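Local coordinates for N-methyltransferase (Streptoalloteichus sp. ATCC 53650, PDB 5BSZ), which probably transfers a methyl group from S-adenosylmethionine to the nitrogen of an amino sugar, as a sugar N-methyltransferase of kedarcidin biosynthesis, at residues A48-D53 against L104-D109. Residues are numbered along the deposited sequence; the frame is centred on the assembly and turned at random.
Sequences ARSLLD and LGRVFD
Phe108 lays one face of its ring over Leu52, whose CB stands 3.7 Å from the ring centroid and 7° off the normal, a CH-pi contact made almost at the middle of the ring. The opposite face takes Arg106: its NE lies 3.4 Å above the Phe108 ring plane, offset toward the rim, while CE2 of the phenyl sits over the centre of the guanidinium, so the aromatic ring is sandwiched between leucine and arginine. NE and NH2 of Arg106 both grip the carbonyl O of Val107, in the guanidinium plane, which fixes how that flat group turns; NH2 also forms a salt bridge with Asp71 of strand 71-76. Further along, Leu52 CD1 and Leu104 CD1 meet tip to tip. In this Rossmann-like methyltransferase domain, strand 50-54 lies between parallel strands 71-76 and 110-113, and the loop 104-109 leads into the latter. Just before that strand, Asp109 OD2 accepts from two successive backbone amides on opposite faces of its carboxylate plane: Arg49 N on the anti side at 2.7 Å, nearly straight at 179°, and Ser50 N at 3.2 Å from above the plane. An alanine in place of Asp109 would probably leave both amides without this acceptor and the chain leading into strand 50-54 less firmly held. Ser50 returns a bond: OG, placed between the backbone N and carbonyl carbon (chi1 64°), accepts from Asp109 N at 2.7 Å and also binds a water that weakly reaches Arg106 NH2.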
loop_
_atom_site.group_PDB
_atom_site.type_symbol
_atom_site.label_atom_id
_atom_site.label_comp_id
_atom_site.label_asym_id
_atom_site.label_seq_id
_atom_site.Cartn_x
_atom_site.Cartn_y
_atom_site.Cartn_z
ATOM N N ALA A 48 -45.406 -13.160 20.306
ATOM C CA ALA A 48 -44.122 -13.596 19.704
ATOM C C ALA A 48 -43.028 -13.704 20.760
ATOM O O ALA A 48 -42.798 -12.745 21.527
ATOM C CB ALA A 48 -43.691 -12.592 18.631
ATOM N N ARG A 49 -42.300 -14.822 20.816
ATOM C CA ARG A 49 -41.227 -14.929 21.836
ATOM C C ARG A 49 -39.906 -15.490 21.340
ATOM O O ARG A 49 -38.916 -15.514 22.072
ATOM C CB ARG A 49 -41.674 -15.734 23.063
ATOM C CG ARG A 49 -41.982 -17.192 22.805
ATOM C CD ARG A 49 -42.363 -18.016 24.046
ATOM N NE ARG A 49 -41.519 -17.911 25.245
ATOM C CZ ARG A 49 -40.448 -18.631 25.590
ATOM N NH1 ARG A 49 -39.885 -18.361 26.767
ATOM N NH2 ARG A 49 -39.879 -19.582 24.829
ATOM N N SER A 50 -39.905 -15.970 20.101
ATOM C CA SER A 50 -38.716 -16.496 19.478
ATOM C C SER A 50 -38.369 -15.678 18.229
ATOM O O SER A 50 -39.252 -15.237 17.497
ATOM C CB SER A 50 -38.869 -17.961 19.087
ATOM O OG SER A 50 -39.857 -18.154 18.120
ATOM N N LEU A 51 -37.066 -15.503 18.034
ATOM C CA LEU A 51 -36.561 -14.609 16.955
ATOM C C LEU A 51 -35.215 -15.100 16.439
ATOM O O LEU A 51 -34.302 -15.454 17.220
ATOM C CB LEU A 51 -36.428 -13.179 17.470
ATOM C CG LEU A 51 -35.934 -12.155 16.417
ATOM C CD1 LEU A 51 -36.647 -10.836 16.576
ATOM C CD2 LEU A 51 -34.445 -11.949 16.504
ATOM N N LEU A 52 -35.089 -15.109 15.113
ATOM C CA LEU A 52 -33.810 -15.311 14.450
ATOM C C LEU A 52 -33.308 -14.061 13.695
ATOM O O LEU A 52 -34.056 -13.477 12.926
ATOM C CB LEU A 52 -33.961 -16.459 13.474
ATOM C CG LEU A 52 -32.782 -16.663 12.519
ATOM C CD1 LEU A 52 -31.594 -17.281 13.232
ATOM C CD2 LEU A 52 -33.070 -17.454 11.278
ATOM N N ASP A 53 -32.094 -13.611 14.016
ATOM C CA ASP A 53 -31.443 -12.474 13.342
ATOM C C ASP A 53 -30.367 -12.991 12.381
ATOM O O ASP A 53 -29.347 -13.595 12.765
ATOM C CB ASP A 53 -30.899 -11.472 14.357
ATOM C CG ASP A 53 -30.303 -10.202 13.715
ATOM O OD1 ASP A 53 -30.737 -9.866 12.585
ATOM O OD2 ASP A 53 -29.423 -9.569 14.363
ATOM N N LEU A 104 -32.037 -24.442 9.683
ATOM C CA LEU A 104 -31.703 -24.635 11.071
ATOM C C LEU A 104 -32.608 -25.759 11.657
ATOM O O LEU A 104 -32.435 -26.074 12.798
ATOM C CB LEU A 104 -32.025 -23.341 11.816
ATOM C CG LEU A 104 -31.249 -22.111 11.345
ATOM C CD1 LEU A 104 -31.458 -20.973 12.322
ATOM C CD2 LEU A 104 -29.752 -22.378 11.243
ATOM N N GLY A 105 -33.593 -26.276 10.922
ATOM C CA GLY A 105 -34.441 -27.368 11.417
ATOM C C GLY A 105 -35.455 -26.941 12.464
ATOM O O GLY A 105 -35.884 -27.767 13.232
ATOM N N ARG A 106 -35.796 -25.649 12.541
ATOM C CA ARG A 106 -36.836 -25.108 13.419
ATOM C C ARG A 106 -37.367 -23.829 12.820
ATOM O O ARG A 106 -36.771 -23.249 11.875
ATOM C CB ARG A 106 -36.316 -24.805 14.836
ATOM C CG ARG A 106 -35.247 -23.675 14.825
ATOM C CD ARG A 106 -35.064 -23.113 16.231
ATOM N NE ARG A 106 -36.264 -22.456 16.708
ATOM C CZ ARG A 106 -36.376 -21.909 17.898
ATOM N NH1 ARG A 106 -35.398 -22.041 18.779
ATOM N NH2 ARG A 106 -37.534 -21.348 18.223
ATOM N N VAL A 107 -38.478 -23.379 13.391
ATOM C CA VAL A 107 -39.054 -22.094 13.114
ATOM C C VAL A 107 -38.992 -21.197 14.338
ATOM O O VAL A 107 -38.657 -21.626 15.448
ATOM C CB VAL A 107 -40.474 -22.219 12.523
ATOM C CG1 VAL A 107 -40.404 -23.077 11.254
ATOM C CG2 VAL A 107 -41.449 -22.815 13.543
ATOM N N PHE A 108 -39.319 -19.934 14.086
ATOM C CA PHE A 108 -39.250 -18.859 15.047
ATOM C C PHE A 108 -40.483 -17.999 14.804
ATOM O O PHE A 108 -40.958 -17.959 13.683
ATOM C CB PHE A 108 -38.011 -17.990 14.811
ATOM C CG PHE A 108 -36.713 -18.712 14.966
ATOM C CD1 PHE A 108 -36.192 -19.431 13.921
ATOM C CD2 PHE A 108 -35.983 -18.616 16.117
ATOM C CE1 PHE A 108 -34.975 -20.079 14.030
ATOM C CE2 PHE A 108 -34.799 -19.305 16.253
ATOM C CZ PHE A 108 -34.279 -20.030 15.235
ATOM N N ASP A 109 -40.977 -17.283 15.822
ATOM C CA ASP A 109 -42.095 -16.357 15.624
ATOM C C ASP A 109 -41.752 -15.186 14.673
ATOM O O ASP A 109 -42.608 -14.688 13.974
ATOM C CB ASP A 109 -42.519 -15.748 16.959
ATOM C CG ASP A 109 -43.079 -16.831 17.929
ATOM O OD1 ASP A 109 -43.723 -17.719 17.382
ATOM O OD2 ASP A 109 -42.790 -16.843 19.142
HETATM O O HOH W 1 -40.858 -20.853 18.174
#